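Local coordinates for Blr6230 protein (Bradyrhizobium diazoefficiens, PDB 5WCM), which is the zinc-dependent class B3 beta-lactamase BJP-1, which hydrolyses the beta-lactam ring of antibiotics, at residues Phe7-Leu12 with Ala54-Lys59; Asp62-Leu67 with Val131-Thr136. All coordinates share one frame; numbering follows the deposited sequence.

Overall arrangement
The two contacts come in series along the chain, contact 1 closing at K59 shortly before contact 2 opens at D62, with their centres about 17 Å apart. Helix 46-55 leads into strand 63-67, so the two contacts follow one helix-to-strand passage. Both reach the seven-stranded mixed sheet. Contact 1 joins the segment entering strand 10-13, one of its two outermost strands, to the helix end at the surface, whereas contact 2 starts from inner strand 63-67 and reaches strand 130-133 of the five-stranded sheet. One thus packs a helix end against the sheet's margin, and the other joins the two sheets of the metallo-beta-lactamase alpha-beta/beta-alpha sandwich, the fold that carries the zinc ions of the probable active site.

Contact 1: Phe7-Leu12 with Ala54-Lys59; sequences FEPFQL and AKLGFK
K55 and L56 both begin with CG turned to the side of the backbone N, opposite the carbonyl carbon (chi1 -77° and -65°), which directs the two consecutive side chains at P9 and E8. They lie where helix 46-55 gives way to a loop, and a Schellman motif at G57 ends it. The evidence is the positive phi of G57 and two bonds back into the last turn, one of them G57 N to A54 O at 2.8 Å. The chain leaving P9 becomes the edge strand 10-13, so the contact ties a helix end to the margin of a sheet in the metallo-beta-lactamase fold.

P9 and L56 have the largest shares of the buried surface. Their side chains pass side by side, heading opposite ways, with P9 CB 3.9 Å from L56 CG. The branches of L56 divide the work: CD1 also lies alongside P9 CB, while CD2 reaches the backbone, 3.8 Å from P9 O. K55 runs roughly perpendicular to the proline side chain, its CB 4.1 Å from P9 CG.

Beyond the ring, the extended chain of K55 carries its amine to the carboxylate of E8, which is bent at chi2 (-65°) to meet it. NZ lies 3.4 Å from E8 OE2, and both residues belong to a surface zinc site. Sharing the zinc ion probably accounts for their approach; coordination through NZ would probably require the neutral amine. Since both residues also touch a crystal neighbour, lattice packing may contribute to this site. N52 of the same helix touches P9, and V19 touches L56.

F10 turns its side chain away, packing it on M217 and R221 of helix 217-223. The ring's edge meets a backbone carbonyl in plane, with E8 O 3.5 Å from F10 CD1.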
ATOM      1  N   PHE A   7      14.789   6.777   6.148  1.00 14.62           N
ATOM      2  CA  PHE A   7      14.150   6.634   7.445  1.00 13.54           C
ATOM      3  C   PHE A   7      14.677   5.347   8.051  1.00 14.81           C
ATOM      4  O   PHE A   7      14.796   4.332   7.358  1.00 15.94           O
ATOM      5  CB  PHE A   7      12.621   6.607   7.316  1.00 13.60           C
ATOM      6  CG  PHE A   7      11.915   6.790   8.621  1.00 13.44           C
ATOM      7  CD1 PHE A   7      11.597   5.690   9.423  1.00 13.48           C
ATOM      8  CD2 PHE A   7      11.587   8.049   9.074  1.00 13.95           C
ATOM      9  CE1 PHE A   7      10.958   5.854  10.630  1.00 13.93           C
ATOM     10  CE2 PHE A   7      10.943   8.219  10.277  1.00 14.19           C
ATOM     11  CZ  PHE A   7      10.617   7.119  11.062  1.00 14.46           C
ATOM     12  N   GLU A   8      15.025   5.374   9.332  1.00 13.60           N
ATOM     13  CA  GLU A   8      15.566   4.166   9.950  1.00 13.92           C
ATOM     14  C   GLU A   8      14.523   3.048  10.049  1.00 12.76           C
ATOM     15  O   GLU A   8      13.430   3.263  10.590  1.00 12.43           O
ATOM     16  CB  GLU A   8      16.136   4.489  11.324  1.00 15.62           C
ATOM     17  CG  GLU A   8      17.470   5.242  11.295  1.00 18.87           C
ATOM     18  CD  GLU A   8      18.615   4.436  10.685  1.00 22.29           C
ATOM     19  OE1 GLU A   8      18.788   3.263  11.069  1.00 28.55           O
ATOM     20  OE2 GLU A   8      19.349   4.948   9.815  1.00 23.86           O
ATOM     21  N   PRO A   9      14.859   1.849   9.536  1.00 12.06           N
ATOM     22  CA  PRO A   9      13.890   0.772   9.577  1.00 11.93           C
ATOM     23  C   PRO A   9      13.674   0.265  10.999  1.00 11.73           C
ATOM     24  O   PRO A   9      14.528   0.438  11.876  1.00 12.76           O
ATOM     25  CB  PRO A   9      14.525  -0.288   8.670  1.00 12.99           C
ATOM     26  CG  PRO A   9      16.005  -0.071   8.827  1.00 15.48           C
ATOM     27  CD  PRO A   9      16.125   1.425   8.908  1.00 13.84           C
ATOM     28  N   PHE A  10      12.543  -0.362  11.238  1.00 11.59           N
ATOM     29  CA  PHE A  10      12.199  -0.803  12.584  1.00 12.19           C
ATOM     30  C   PHE A  10      11.126  -1.869  12.590  1.00 11.86           C
ATOM     31  O   PHE A  10      10.334  -1.976  11.652  1.00 12.29           O
ATOM     32  CB  PHE A  10      11.736   0.377  13.458  1.00 12.64           C
ATOM     33  CG  PHE A  10      10.443   1.028  12.995  1.00 12.00           C
ATOM     34  CD1 PHE A  10      10.448   1.976  11.978  1.00 11.35           C
ATOM     35  CD2 PHE A  10       9.229   0.722  13.593  1.00 13.28           C
ATOM     36  CE1 PHE A  10       9.274   2.590  11.551  1.00 11.71           C
ATOM     37  CE2 PHE A  10       8.050   1.334  13.177  1.00 13.25           C
ATOM     38  CZ  PHE A  10       8.076   2.274  12.160  1.00 12.50           C
ATOM     39  N   GLN A  11      11.095  -2.660  13.664  1.00 12.73           N
ATOM     40  CA  GLN A  11       9.990  -3.564  13.929  1.00 12.54           C
ATOM     41  C   GLN A  11       8.775  -2.760  14.390  1.00 12.75           C
ATOM     42  O   GLN A  11       8.826  -2.089  15.431  1.00 13.63           O
ATOM     43  CB  GLN A  11      10.386  -4.569  15.016  1.00 13.28           C
ATOM     44  CG  GLN A  11       9.311  -5.602  15.306  1.00 15.44           C
ATOM     45  CD  GLN A  11       9.666  -6.554  16.434  1.00 18.17           C
ATOM     46  OE1 GLN A  11      10.589  -6.292  17.205  1.00 20.75           O
ATOM     47  NE2 GLN A  11       8.927  -7.657  16.537  1.00 17.59           N
ATOM     48  N   LEU A  12       7.680  -2.842  13.632  1.00 12.41           N
ATOM     49  CA  LEU A  12       6.495  -1.993  13.860  1.00 12.83           C
ATOM     50  C   LEU A  12       5.523  -2.679  14.824  1.00 12.60           C
ATOM     51  O   LEU A  12       5.171  -2.107  15.873  1.00 14.52           O
ATOM     52  CB  LEU A  12       5.880  -1.617  12.496  1.00 13.32           C
ATOM     53  CG  LEU A  12       4.777  -0.561  12.478  1.00 13.00           C
ATOM     54  CD1 LEU A  12       4.683   0.103  11.106  1.00 12.67           C
ATOM     55  CD2 LEU A  12       3.433  -1.162  12.865  1.00 12.62           C
ATOM     56  N   ALA A  54      18.312  -5.420   4.779  1.00 15.65           N
ATOM     57  CA  ALA A  54      19.564  -5.986   5.332  1.00 17.30           C
ATOM     58  C   ALA A  54      19.899  -5.412   6.707  1.00 17.26           C
ATOM     59  O   ALA A  54      20.364  -6.137   7.599  1.00 18.41           O
ATOM     60  CB  ALA A  54      20.721  -5.774   4.365  1.00 18.79           C
ATOM     61  N   LYS A  55      19.664  -4.114   6.898  1.00 16.25           N
ATOM     62  CA  LYS A  55      19.928  -3.450   8.204  1.00 18.98           C
ATOM     63  C   LYS A  55      19.187  -4.105   9.372  1.00 17.95           C
ATOM     64  O   LYS A  55      19.663  -4.097  10.505  1.00 20.40           O
ATOM     65  CB  LYS A  55      19.548  -1.963   8.185  1.00 20.26           C
ATOM     66  CG  LYS A  55      20.519  -1.034   7.480  1.00 26.80           C
ATOM     67  CD  LYS A  55      19.914   0.365   7.464  1.00 31.72           C
ATOM     68  CE  LYS A  55      20.866   1.428   6.967  1.00 36.70           C
ATOM     69  NZ  LYS A  55      20.441   2.749   7.525  1.00 38.75           N
ATOM     70  N   LEU A  56      18.004  -4.643   9.098  1.00 15.69           N
ATOM     71  CA  LEU A  56      17.227  -5.370  10.107  1.00 15.86           C
ATOM     72  C   LEU A  56      17.646  -6.824  10.306  1.00 16.33           C
ATOM     73  O   LEU A  56      17.123  -7.505  11.187  1.00 19.12           O
ATOM     74  CB  LEU A  56      15.725  -5.320   9.783  1.00 14.94           C
ATOM     75  CG  LEU A  56      15.067  -3.939   9.847  1.00 14.36           C
ATOM     76  CD1 LEU A  56      13.605  -4.073   9.466  1.00 14.91           C
ATOM     77  CD2 LEU A  56      15.215  -3.289  11.217  1.00 17.36           C
ATOM     78  N   GLY A  57      18.571  -7.299   9.476  1.00 15.22           N
ATOM     79  CA  GLY A  57      19.057  -8.677   9.553  1.00 16.23           C
ATOM     80  C   GLY A  57      18.344  -9.654   8.641  1.00 18.29           C
ATOM     81  O   GLY A  57      18.555 -10.870   8.727  1.00 17.62           O
ATOM     82  N   PHE A  58      17.474  -9.140   7.779  1.00 15.83           N
ATOM     83  CA  PHE A  58      16.815  -9.963   6.782  1.00 15.58           C
ATOM     84  C   PHE A  58      17.689 -10.137   5.555  1.00 15.23           C
ATOM     85  O   PHE A  58      18.568  -9.324   5.273  1.00 18.15           O
ATOM     86  CB  PHE A  58      15.493  -9.341   6.338  1.00 15.50           C
ATOM     87  CG  PHE A  58      14.451  -9.302   7.405  1.00 17.22           C
ATOM     88  CD1 PHE A  58      13.915 -10.472   7.900  1.00 16.98           C
ATOM     89  CD2 PHE A  58      13.981  -8.084   7.890  1.00 18.17           C
ATOM     90  CE1 PHE A  58      12.926 -10.444   8.870  1.00 17.04           C
ATOM     91  CE2 PHE A  58      13.006  -8.041   8.868  1.00 20.18           C
ATOM     92  CZ  PHE A  58      12.485  -9.218   9.369  1.00 19.48           C
ATOM     93  N   LYS A  59      17.384 -11.198   4.829  1.00 15.49           N
ATOM     94  CA  LYS A  59      17.983 -11.466   3.523  1.00 15.67           C
ATOM     95  C   LYS A  59      16.957 -11.211   2.426  1.00 14.55           C
ATOM     96  O   LYS A  59      15.885 -11.793   2.421  1.00 15.12           O
ATOM     97  CB  LYS A  59      18.542 -12.901   3.412  1.00 18.80           C
ATOM     98  CG  LYS A  59      19.682 -13.233   4.373  1.00 28.71           C
ATOM     99  CD  LYS A  59      20.193 -14.656   4.164  1.00 55.32           C
TER

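Contact 2: Asp62-Leu67 with Val131-Thr136; sequences DIKLIL and VTLGDT
L65 and L133 pack alongside each other, pointing in opposite directions, between two strands of different sheets, and V131 completes the apolar group. This is a layer-to-layer contact of the alpha-beta/beta-alpha sandwich of metallo-beta-lactamases. Strands 63-67 and 131-133 run nearly antiparallel at 158°, but their axes come no closer than 8.7 Å. That spacing, with no hydrogen bonds between the segments, marks packing of side chains between sheets.

A single methyl carries most of L65's part. Its CD1 lies 3.8 Å from V131 CG1 and 4.0 Å from L133 CB, entering between two residues that face the same way from their strand. V131, like L133, lies beside L65 with its side chain directed the other way. V131 uses CG1 again, more loosely, on L67 CD1 at 4.3 Å.

L133 has its CG anti to the backbone N (chi1 -176°), which carries its two methyls to K64 while its CB remains on L65. CD2 is 3.9 Å from K64 CB, and the two side chains are nearly perpendicular. K64 and L65 both point at the other sheet although they are neighbours in sequence, consistent with the psi of K64 (-33°), which departs from extended strand geometry. Only the aliphatic start of K64 is engaged; beyond CG its chain bends and leads away.

L133 also opens a type II' turn to T136, closed by T136 N to L133 O at 3.0 Å. G134 takes the positive phi, and the turn links strand 130-133 to strand 136-142 as a hairpin.

Strand 63-67 lies between strands 34-38 and 89-93 in its sheet. I36 of the former touches L67 and L133, V91 of the latter touches L67 and V131, and helix 79-86 packs on I66 through F79, I82 and K83.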
ATOM      1  N   ASP A  62      15.382 -14.192   0.775  1.00 14.06           N
ATOM      2  CA  ASP A  62      14.318 -14.909   1.477  1.00 15.31           C
ATOM      3  C   ASP A  62      12.913 -14.432   1.154  1.00 13.75           C
ATOM      4  O   ASP A  62      11.942 -14.987   1.655  1.00 14.92           O
ATOM      5  CB  ASP A  62      14.551 -14.856   2.984  1.00 16.12           C
ATOM      6  CG  ASP A  62      15.742 -15.695   3.420  1.00 20.60           C
ATOM      7  OD1 ASP A  62      16.199 -16.579   2.644  1.00 23.78           O
ATOM      8  OD2 ASP A  62      16.202 -15.459   4.555  1.00 20.38           O
ATOM      9  N   ILE A  63      12.793 -13.404   0.314  1.00 13.95           N
ATOM     10  CA  ILE A  63      11.476 -12.936  -0.128  1.00 13.18           C
ATOM     11  C   ILE A  63      10.861 -13.949  -1.075  1.00 13.63           C
ATOM     12  O   ILE A  63      11.434 -14.230  -2.121  1.00 14.58           O
ATOM     13  CB  ILE A  63      11.553 -11.558  -0.803  1.00 12.74           C
ATOM     14  CG1 ILE A  63      12.025 -10.507   0.202  1.00 12.51           C
ATOM     15  CG2 ILE A  63      10.204 -11.161  -1.376  1.00 13.81           C
ATOM     16  CD1 ILE A  63      12.488  -9.203  -0.416  1.00 13.56           C
ATOM     17  N   LYS A  64       9.678 -14.447  -0.712  1.00 12.89           N
ATOM     18  CA  LYS A  64       8.946 -15.448  -1.492  1.00 14.11           C
ATOM     19  C   LYS A  64       7.759 -14.871  -2.228  1.00 14.10           C
ATOM     20  O   LYS A  64       7.390 -15.368  -3.296  1.00 13.87           O
ATOM     21  CB  LYS A  64       8.433 -16.582  -0.592  1.00 15.70           C
ATOM     22  CG  LYS A  64       9.451 -17.212   0.334  1.00 20.95           C
ATOM     23  CD  LYS A  64      10.556 -17.909  -0.423  1.00 22.63           C
ATOM     24  CE  LYS A  64      11.485 -18.612   0.561  1.00 25.16           C
ATOM     25  NZ  LYS A  64      12.501 -19.434  -0.140  1.00 32.20           N
ATOM     26  N   LEU A  65       7.138 -13.865  -1.621  1.00 14.09           N
ATOM     27  CA  LEU A  65       5.957 -13.201  -2.177  1.00 13.39           C
ATOM     28  C   LEU A  65       6.165 -11.703  -2.098  1.00 12.06           C
ATOM     29  O   LEU A  65       6.667 -11.189  -1.105  1.00 12.09           O
ATOM     30  CB  LEU A  65       4.680 -13.562  -1.407  1.00 14.24           C
ATOM     31  CG  LEU A  65       4.255 -15.033  -1.398  1.00 14.69           C
ATOM     32  CD1 LEU A  65       3.057 -15.199  -0.476  1.00 17.56           C
ATOM     33  CD2 LEU A  65       3.951 -15.521  -2.808  1.00 17.74           C
ATOM     34  N   ILE A  66       5.725 -11.034  -3.150  1.00 12.14           N
ATOM     35  CA  ILE A  66       5.650  -9.591  -3.179  1.00 11.55           C
ATOM     36  C   ILE A  66       4.174  -9.262  -3.350  1.00 11.05           C
ATOM     37  O   ILE A  66       3.547  -9.742  -4.309  1.00 11.46           O
ATOM     38  CB  ILE A  66       6.441  -8.984  -4.345  1.00 12.41           C
ATOM     39  CG1 ILE A  66       7.920  -9.401  -4.284  1.00 13.29           C
ATOM     40  CG2 ILE A  66       6.313  -7.459  -4.339  1.00 13.16           C
ATOM     41  CD1 ILE A  66       8.680  -9.166  -5.584  1.00 16.37           C
ATOM     42  N   LEU A  67       3.634  -8.450  -2.444  1.00 10.65           N
ATOM     43  CA  LEU A  67       2.245  -8.002  -2.531  1.00 10.62           C
ATOM     44  C   LEU A  67       2.224  -6.526  -2.866  1.00 10.45           C
ATOM     45  O   LEU A  67       3.109  -5.780  -2.436  1.00 11.60           O
ATOM     46  CB  LEU A  67       1.481  -8.244  -1.216  1.00 11.71           C
ATOM     47  CG  LEU A  67       0.859  -9.644  -1.083  1.00 13.15           C
ATOM     48  CD1 LEU A  67       1.822 -10.805  -1.310  1.00 13.40           C
ATOM     49  CD2 LEU A  67       0.202  -9.765   0.285  1.00 13.91           C
ATOM     50  N   VAL A 131      -3.969 -15.227   1.032  1.00 14.41           N
ATOM     51  CA  VAL A 131      -2.597 -15.404   0.576  1.00 14.06           C
ATOM     52  C   VAL A 131      -1.809 -15.872   1.781  1.00 15.14           C
ATOM     53  O   VAL A 131      -1.669 -15.130   2.754  1.00 15.41           O
ATOM     54  CB  VAL A 131      -2.037 -14.076   0.026  1.00 15.73           C
ATOM     55  CG1 VAL A 131      -0.570 -14.223  -0.360  1.00 18.73           C
ATOM     56  CG2 VAL A 131      -2.873 -13.617  -1.165  1.00 17.44           C
ATOM     57  N   THR A 132      -1.292 -17.101   1.696  1.00 15.40           N
ATOM     58  CA  THR A 132      -0.613 -17.753   2.822  1.00 16.42           C
ATOM     59  C   THR A 132       0.844 -18.043   2.484  1.00 16.42           C
ATOM     60  O   THR A 132       1.156 -18.559   1.393  1.00 20.89           O
ATOM     61  CB  THR A 132      -1.336 -19.047   3.214  1.00 20.11           C
ATOM     62  OG1 THR A 132      -2.666 -18.704   3.604  1.00 19.61           O
ATOM     63  CG2 THR A 132      -0.647 -19.735   4.384  1.00 23.13           C
ATOM     64  N   LEU A 133       1.722 -17.686   3.415  1.00 15.46           N
ATOM     65  CA  LEU A 133       3.097 -18.135   3.409  1.00 16.11           C
ATOM     66  C   LEU A 133       3.410 -18.646   4.809  1.00 17.01           C
ATOM     67  O   LEU A 133       3.376 -17.897   5.781  1.00 16.53           O
ATOM     68  CB  LEU A 133       4.059 -17.020   2.999  1.00 16.34           C
ATOM     69  CG  LEU A 133       5.524 -17.469   2.885  1.00 17.37           C
ATOM     70  CD1 LEU A 133       5.753 -18.480   1.775  1.00 20.79           C
ATOM     71  CD2 LEU A 133       6.449 -16.273   2.701  1.00 17.22           C
ATOM     72  N   GLY A 134       3.678 -19.941   4.912  1.00 20.41           N
ATOM     73  CA  GLY A 134       3.925 -20.546   6.218  1.00 19.44           C
ATOM     74  C   GLY A 134       2.797 -20.313   7.213  1.00 17.90           C
ATOM     75  O   GLY A 134       1.645 -20.648   6.936  1.00 21.22           O
ATOM     76  N   ASP A 135       3.155 -19.707   8.347  1.00 17.03           N
ATOM     77  CA  ASP A 135       2.243 -19.395   9.465  1.00 18.38           C
ATOM     78  C   ASP A 135       1.432 -18.107   9.323  1.00 20.82           C
ATOM     79  O   ASP A 135       0.742 -17.714  10.258  1.00 23.43           O
ATOM     80  CB  ASP A 135       3.023 -19.332  10.790  1.00 21.41           C
ATOM     81  CG  ASP A 135       4.140 -18.283  10.796  1.00 22.89           C
ATOM     82  OD1 ASP A 135       4.353 -17.592   9.766  1.00 19.69           O
ATOM     83  OD2 ASP A 135       4.824 -18.167  11.838  1.00 31.42           O
ATOM     84  N   THR A 136       1.527 -17.454   8.162  1.00 17.51           N
ATOM     85  CA  THR A 136       0.999 -16.116   7.981  1.00 15.51           C
ATOM     86  C   THR A 136       0.057 -16.057   6.790  1.00 14.42           C
ATOM     87  O   THR A 136       0.412 -16.464   5.700  1.00 15.74           O
ATOM     88  CB  THR A 136       2.174 -15.153   7.788  1.00 15.75           C
ATOM     89  OG1 THR A 136       3.024 -15.219   8.942  1.00 17.40           O
ATOM     90  CG2 THR A 136       1.685 -13.721   7.585  1.00 18.74           C
TER